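Local atomic coordinates of cellulase (Bacillus sp. BG-CS10, PDB entry 5E09), a protein that probably hydrolyses beta-1,4-glucosidic linkages of cellulose, as a halophilic three-module glycosyl hydrolase family 5 enzyme that carries a family 46 carbohydrate-binding module. Residues N39-I50 and N312-Y321. Residues are numbered along the deposited sequence; the frame is centred on the assembly and turned at random.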
loop_
_atom_site.group_PDB
_atom_site.type_symbol
_atom_site.label_atom_id
_atom_site.label_comp_id
_atom_site.label_asym_id
_atom_site.label_seq_id
_atom_site.Cartn_x
_atom_site.Cartn_y
_atom_site.Cartn_z
ATOM N N ASN A 39 13.888 -2.880 10.929
ATOM C CA ASN A 39 13.790 -4.273 10.520
ATOM C C ASN A 39 15.040 -5.052 10.927
ATOM O O ASN A 39 16.147 -4.519 10.893
ATOM C CB ASN A 39 13.558 -4.374 9.010
ATOM C CG ASN A 39 12.115 -4.094 8.627
ATOM O OD1 ASN A 39 11.184 -4.646 9.221
ATOM N ND2 ASN A 39 11.920 -3.220 7.639
ATOM N N PRO A 40 14.865 -6.315 11.336
ATOM C CA PRO A 40 16.014 -7.161 11.677
ATOM C C PRO A 40 16.820 -7.525 10.437
ATOM O O PRO A 40 16.317 -7.349 9.325
ATOM C CB PRO A 40 15.366 -8.405 12.287
ATOM C CG PRO A 40 14.005 -8.459 11.646
ATOM C CD PRO A 40 13.582 -7.024 11.493
ATOM N N ARG A 41 18.041 -8.026 10.617
ATOM C CA ARG A 41 18.810 -8.509 9.480
ATOM C C ARG A 41 18.076 -9.681 8.846
ATOM O O ARG A 41 17.331 -10.396 9.517
ATOM C CB ARG A 41 20.232 -8.900 9.892
ATOM C CG ARG A 41 21.126 -7.683 10.092
ATOM C CD ARG A 41 22.607 -8.013 10.211
ATOM N NE ARG A 41 23.391 -6.790 10.379
ATOM C CZ ARG A 41 24.719 -6.731 10.348
ATOM N NH1 ARG A 41 25.431 -7.834 10.152
ATOM N NH2 ARG A 41 25.336 -5.569 10.511
ATOM N N VAL A 42 18.267 -9.858 7.545
ATOM C CA VAL A 42 17.517 -10.861 6.805
ATOM C C VAL A 42 17.924 -12.262 7.241
ATOM O O VAL A 42 19.111 -12.555 7.391
ATOM C CB VAL A 42 17.725 -10.705 5.286
ATOM C CG1 VAL A 42 16.893 -11.724 4.517
ATOM C CG2 VAL A 42 17.384 -9.287 4.852
ATOM N N THR A 43 16.933 -13.119 7.465
ATOM C CA THR A 43 17.196 -14.506 7.816
ATOM C C THR A 43 16.823 -15.420 6.657
ATOM O O THR A 43 16.016 -15.051 5.802
ATOM C CB THR A 43 16.422 -14.933 9.083
ATOM O OG1 THR A 43 15.014 -14.972 8.806
ATOM C CG2 THR A 43 16.699 -13.966 10.233
ATOM N N ARG A 44 17.423 -16.605 6.622
ATOM C CA ARG A 44 17.057 -17.623 5.645
ATOM C C ARG A 44 15.568 -17.958 5.745
ATOM O O ARG A 44 14.896 -18.230 4.741
ATOM C CB ARG A 44 17.898 -18.884 5.860
ATOM C CG ARG A 44 17.666 -19.992 4.853
ATOM C CD ARG A 44 18.160 -19.587 3.478
ATOM N NE ARG A 44 18.274 -20.729 2.578
ATOM C CZ ARG A 44 17.283 -21.169 1.810
ATOM N NH1 ARG A 44 16.103 -20.562 1.839
ATOM N NH2 ARG A 44 17.468 -22.216 1.015
ATOM N N GLU A 45 15.060 -17.932 6.970
ATOM C CA GLU A 45 13.679 -18.308 7.231
ATOM C C GLU A 45 12.705 -17.266 6.702
ATOM O O GLU A 45 11.578 -17.602 6.347
ATOM C CB GLU A 45 13.464 -18.533 8.734
ATOM C CG GLU A 45 14.236 -19.703 9.323
ATOM C CD GLU A 45 15.661 -19.347 9.728
ATOM O OE1 GLU A 45 16.091 -18.191 9.504
ATOM O OE2 GLU A 45 16.362 -20.235 10.262
ATOM N N LEU A 46 13.136 -16.008 6.649
ATOM C CA LEU A 46 12.316 -14.954 6.051
ATOM C C LEU A 46 12.051 -15.255 4.579
ATOM O O LEU A 46 10.898 -15.290 4.125
ATOM C CB LEU A 46 12.997 -13.594 6.195
ATOM C CG LEU A 46 12.163 -12.405 5.717
ATOM C CD1 LEU A 46 10.844 -12.387 6.450
ATOM C CD2 LEU A 46 12.902 -11.094 5.927
ATOM N N ILE A 47 13.134 -15.481 3.844
ATOM C CA ILE A 47 13.065 -15.814 2.428
ATOM C C ILE A 47 12.246 -17.078 2.194
ATOM O O ILE A 47 11.346 -17.114 1.330
ATOM C CB ILE A 47 14.477 -16.003 1.838
ATOM C CG1 ILE A 47 15.374 -14.823 2.216
ATOM C CG2 ILE A 47 14.417 -16.175 0.331
ATOM C CD1 ILE A 47 14.859 -13.472 1.749
ATOM N N LYS A 48 12.549 -18.116 2.970
ATOM C CA LYS A 48 11.833 -19.378 2.830
ATOM C C LYS A 48 10.344 -19.190 3.102
ATOM O O LYS A 48 9.507 -19.800 2.446
ATOM C CB LYS A 48 12.412 -20.446 3.763
ATOM C CG LYS A 48 11.513 -21.667 3.921
ATOM C CD LYS A 48 12.252 -22.877 4.457
ATOM C CE LYS A 48 11.271 -23.980 4.810
ATOM N NZ LYS A 48 10.088 -23.460 5.562
ATOM N N THR A 49 10.017 -18.335 4.065
ATOM C CA THR A 49 8.623 -18.065 4.393
ATOM C C THR A 49 7.924 -17.404 3.212
ATOM O O THR A 49 6.823 -17.799 2.827
ATOM C CB THR A 49 8.488 -17.158 5.623
ATOM O OG1 THR A 49 9.186 -17.734 6.735
ATOM C CG2 THR A 49 7.018 -16.967 5.975
ATOM N N ILE A 50 8.575 -16.395 2.639
ATOM C CA ILE A 50 8.018 -15.710 1.477
ATOM C C ILE A 50 7.748 -16.688 0.331
ATOM O O ILE A 50 6.715 -16.599 -0.344
ATOM C CB ILE A 50 8.952 -14.582 0.997
ATOM C CG1 ILE A 50 8.975 -13.454 2.037
ATOM C CG2 ILE A 50 8.523 -14.057 -0.366
ATOM C CD1 ILE A 50 7.599 -12.944 2.421
ATOM N N ASN A 312 7.092 -3.029 4.174
ATOM C CA ASN A 312 8.180 -2.374 4.902
ATOM C C ASN A 312 8.434 -3.010 6.266
ATOM O O ASN A 312 9.222 -2.496 7.062
ATOM C CB ASN A 312 7.888 -0.874 5.075
ATOM C CG ASN A 312 6.618 -0.594 5.881
ATOM O OD1 ASN A 312 6.114 -1.454 6.608
ATOM N ND2 ASN A 312 6.103 0.627 5.761
ATOM N N GLY A 313 7.746 -4.119 6.529
ATOM C CA GLY A 313 7.796 -4.770 7.824
ATOM C C GLY A 313 6.432 -4.844 8.492
ATOM O O GLY A 313 6.265 -5.523 9.507
ATOM N N GLN A 314 5.451 -4.158 7.909
ATOM C CA GLN A 314 4.137 -4.000 8.528
ATOM C C GLN A 314 3.104 -5.046 8.109
ATOM O O GLN A 314 2.003 -5.076 8.657
ATOM C CB GLN A 314 3.578 -2.607 8.217
ATOM C CG GLN A 314 3.032 -2.450 6.805
ATOM C CD GLN A 314 2.640 -1.013 6.475
ATOM O OE1 GLN A 314 2.825 -0.552 5.347
ATOM N NE2 GLN A 314 2.096 -0.304 7.458
ATOM N N HIS A 315 3.434 -5.895 7.141
ATOM C CA HIS A 315 2.482 -6.917 6.705
ATOM C C HIS A 315 2.868 -8.302 7.207
ATOM O O HIS A 315 2.091 -8.948 7.906
ATOM C CB HIS A 315 2.345 -6.919 5.181
ATOM C CG HIS A 315 1.734 -5.673 4.633
ATOM N ND1 HIS A 315 0.631 -5.064 5.211
ATOM C CD2 HIS A 315 2.064 -4.899 3.573
ATOM C CE1 HIS A 315 0.315 -3.988 4.526
ATOM N NE2 HIS A 315 1.175 -3.860 3.521
ATOM N N LEU A 316 4.055 -8.768 6.836
ATOM C CA LEU A 316 4.579 -9.998 7.410
ATOM C C LEU A 316 5.321 -9.667 8.697
ATOM O O LEU A 316 6.242 -8.852 8.692
ATOM C CB LEU A 316 5.511 -10.718 6.436
ATOM C CG LEU A 316 6.064 -12.062 6.926
ATOM C CD1 LEU A 316 5.009 -13.156 6.839
ATOM C CD2 LEU A 316 7.301 -12.458 6.149
ATOM N N ASN A 317 4.908 -10.275 9.802
ATOM C CA ASN A 317 5.668 -10.147 11.040
ATOM C C ASN A 317 6.961 -10.938 10.883
ATOM O O ASN A 317 6.944 -12.167 10.814
ATOM C CB ASN A 317 4.856 -10.635 12.247
ATOM C CG ASN A 317 5.536 -10.335 13.580
ATOM O OD1 ASN A 317 6.762 -10.351 13.692
ATOM N ND2 ASN A 317 4.731 -10.063 14.598
ATOM N N ARG A 318 8.078 -10.223 10.809
ATOM C CA ARG A 318 9.352 -10.846 10.479
ATOM C C ARG A 318 9.996 -11.521 11.674
ATOM O O ARG A 318 11.011 -12.205 11.537
ATOM C CB ARG A 318 10.311 -9.813 9.893
ATOM C CG ARG A 318 9.775 -9.139 8.657
ATOM C CD ARG A 318 10.870 -8.393 7.957
ATOM N NE ARG A 318 10.375 -7.649 6.807
ATOM C CZ ARG A 318 11.129 -6.825 6.092
ATOM N NH1 ARG A 318 12.404 -6.651 6.420
ATOM N NH2 ARG A 318 10.611 -6.176 5.055
ATOM N N GLU A 319 9.410 -11.328 12.847
ATOM C CA GLU A 319 9.896 -12.010 14.032
ATOM C C GLU A 319 9.213 -13.367 14.174
ATOM O O GLU A 319 9.862 -14.348 14.535
ATOM C CB GLU A 319 9.677 -11.151 15.277
ATOM C CG GLU A 319 10.093 -11.812 16.576
ATOM C CD GLU A 319 9.523 -11.110 17.804
ATOM O OE1 GLU A 319 9.332 -9.872 17.765
ATOM O OE2 GLU A 319 9.269 -11.804 18.812
ATOM N N THR A 320 7.919 -13.424 13.863
ATOM C CA THR A 320 7.169 -14.672 13.969
ATOM C C THR A 320 6.956 -15.373 12.629
ATOM O O THR A 320 6.432 -16.489 12.583
ATOM C CB THR A 320 5.793 -14.440 14.614
ATOM O OG1 THR A 320 4.936 -13.728 13.707
ATOM C CG2 THR A 320 5.934 -13.660 15.921
ATOM N N TYR A 321 7.336 -14.703 11.546
ATOM C CA TYR A 321 7.165 -15.227 10.193
ATOM C C TYR A 321 5.716 -15.592 9.876
ATOM O O TYR A 321 5.456 -16.576 9.186
ATOM C CB TYR A 321 8.080 -16.432 9.974
ATOM C CG TYR A 321 9.529 -16.094 10.224
ATOM C CD1 TYR A 321 10.236 -15.300 9.332
ATOM C CD2 TYR A 321 10.183 -16.543 11.364
ATOM C CE1 TYR A 321 11.556 -14.968 9.563
ATOM C CE2 TYR A 321 11.506 -16.219 11.602
ATOM C CZ TYR A 321 12.188 -15.431 10.697
ATOM O OH TYR A 321 13.506 -15.102 10.922
#
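Thr-43 OG1 is gripped twice: it is hydrogen-bonded to Tyr-321 OH at 2.6 Å, and it accepts from Leu-46 N at 3.0 Å as the N-cap of helix 44-52. Thr-43 chi1 of 68° sets OG1 between the backbone N and the carbonyl carbon, turned back over the first helical turn and still within range of the phenol. The hydroxyl arrives at the edge of the Tyr-321 ring, near its plane. Over one face of that ring lies Glu-45 CB, a CH-pi contact 4.2 Å from the centroid; Arg-318 O covers the opposite face, so the ring sits between the helix and its own loop. Leu-46 CB adds an apolar touch at CE1, and Thr-49 CG2 rests against the backbone O of Tyr-321. In this (beta/alpha)8 barrel, helix 44-52 follows the first strand, 20-23, and residues 312-321 follow the last, 306-311, so the contact lies where the first and eighth strands close the barrel. Deeper in, the Leu-46 and Leu-316 side chains point in opposing directions and lie alongside each other, Leu-46 CD1 to Leu-316 CD2 at 3.6 Å, and Ile-50 CD1 reaches the same CD2 methyl. Leu-46 CD2 also packs on Arg-318 CD. The straight aliphatic chain of Arg-318 carries its guanidinium against the Asn-39 amide, which covers one of its faces, the two planes stacked 14° apart and Asn-39 CG lying 3.4 Å from Arg-318 NH1. Gly-24 O and Thr-26 OG1, just beyond strand 20-23, take NH2 and NH1 and hold the guanidinium in place. Asn-39 ND2 gives a nearly straight bond (172°) to Asn-312 O, 2.9 Å away; this acceptor lies in the amide plane, although the donor stands above the carbonyl plane, and ND2 also bonds Asn-25 O.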